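Local coordinates for putative oxidoreductase (Klebsiella pneumoniae subsp. pneumoniae MGH 78578, PDB 3E82), which probably acts as an oxidoreductase of the Gfo/Idh/MocA family, using a nicotinamide dinucleotide bound to a Rossmann-fold domain, at the interface of chains A and B. Sequence-based numbering; all coordinates share one arbitrary frame. Chains: chain A/B, Putative oxidoreductase.

The interface of chains A and B. Residues chain A 233-237; chain B 244, 249, 251.
The loop A:Leu233 to A:Gly237 faces side chains from two strands of chain B, 241-245 and 248-252; it runs extended through A:Leu233 and A:Val234, turns at A:Ala235 and passes through two glycines, A:Gly237 at a positive phi of 103°. A:Val234 reaches over one face of the imidazole of B:His244: its CG1, anti to the backbone N (chi1 176°), lies near the rim of the ring, 3.8 Å from CE1. The carbonyl oxygen O of A:Gly236 lies in the plane of the ring, at its edge, 3.3 Å from CE1 of B:His244. Also at that edge is the hydroxyl OG of B:Ser249, 2.8 Å from ring nitrogen ND1 of B:His244 in a nearly straight hydrogen bond (168° at H), with either atom a possible donor. This bond from the neighbouring strand helps fix the rotation of the imidazole, which thus offers a face to valine and an edge to the glycine carbonyl. The serine hydroxyl also meets the turn: the N-H of A:Ala235 points mainly at a water (N to water O 2.9 Å), which also lies 2.8 Å from OG of B:Ser249; its direct bond to that OG is weak and bent, so the water bridge is probably the main link. The methyl CB of A:Ala235 packs beside this hydroxyl. Farther along the loop, CD1 of B:Ile251 rests on CA of A:Gly237 at 3.5 Å, where the glycine's lack of a side chain allows the methyl to approach the backbone. Combining apolar packing with a water-bridged polar contact, this patch and its two-fold twin help join the two subunits of the deposited dimer, probably through their C-terminal alpha/beta domains, though the structure alone does not show that this is the form in solution.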
# COMPACT_ATOMS: atom_id res chain seq x y z
N LEU A 233 8.14 11.41 -3.08
CA LEU A 233 9.26 11.03 -2.21
C LEU A 233 9.58 9.54 -2.20
O LEU A 233 9.39 8.86 -1.18
CB LEU A 233 9.00 11.50 -0.77
CG LEU A 233 9.20 12.98 -0.46
CD1 LEU A 233 8.80 13.25 0.99
CD2 LEU A 233 10.65 13.36 -0.69
N VAL A 234 10.06 9.03 -3.33
CA VAL A 234 10.40 7.62 -3.45
C VAL A 234 11.76 7.49 -4.15
O VAL A 234 11.84 7.48 -5.37
CB VAL A 234 9.34 6.84 -4.27
CG1 VAL A 234 9.77 5.40 -4.46
CG2 VAL A 234 8.00 6.89 -3.56
N ALA A 235 12.83 7.41 -3.35
CA ALA A 235 14.18 7.29 -3.87
C ALA A 235 14.38 5.98 -4.62
O ALA A 235 15.18 5.90 -5.55
CB ALA A 235 15.18 7.41 -2.72
N GLY A 236 13.65 4.94 -4.22
CA GLY A 236 13.75 3.66 -4.89
C GLY A 236 13.00 2.58 -4.13
O GLY A 236 12.56 2.80 -3.01
N GLY A 237 12.82 1.42 -4.75
CA GLY A 237 12.14 0.34 -4.04
C GLY A 237 10.70 0.02 -4.38
O GLY A 237 10.17 -0.99 -3.92
N HIS B 244 10.37 5.01 2.98
CA HIS B 244 10.83 6.16 2.21
C HIS B 244 10.91 7.40 3.08
O HIS B 244 9.99 7.71 3.84
CB HIS B 244 9.87 6.45 1.05
CG HIS B 244 9.55 5.26 0.20
ND1 HIS B 244 10.51 4.56 -0.50
CD2 HIS B 244 8.38 4.63 -0.04
CE1 HIS B 244 9.95 3.56 -1.14
NE2 HIS B 244 8.65 3.58 -0.88
N SER B 249 15.63 5.86 0.66
CA SER B 249 14.74 4.73 0.92
C SER B 249 15.52 3.50 1.32
O SER B 249 16.73 3.40 1.10
CB SER B 249 13.94 4.38 -0.35
OG SER B 249 13.17 5.47 -0.81
N ILE B 251 14.82 -0.92 1.60
CA ILE B 251 13.94 -2.06 1.43
C ILE B 251 14.59 -3.27 2.06
O ILE B 251 15.80 -3.48 1.92
CB ILE B 251 13.69 -2.38 -0.07
CG1 ILE B 251 12.82 -1.30 -0.72
CG2 ILE B 251 13.00 -3.72 -0.21
CD1 ILE B 251 13.51 0.05 -0.88
O HOH W 1 12.55 8.16 -0.55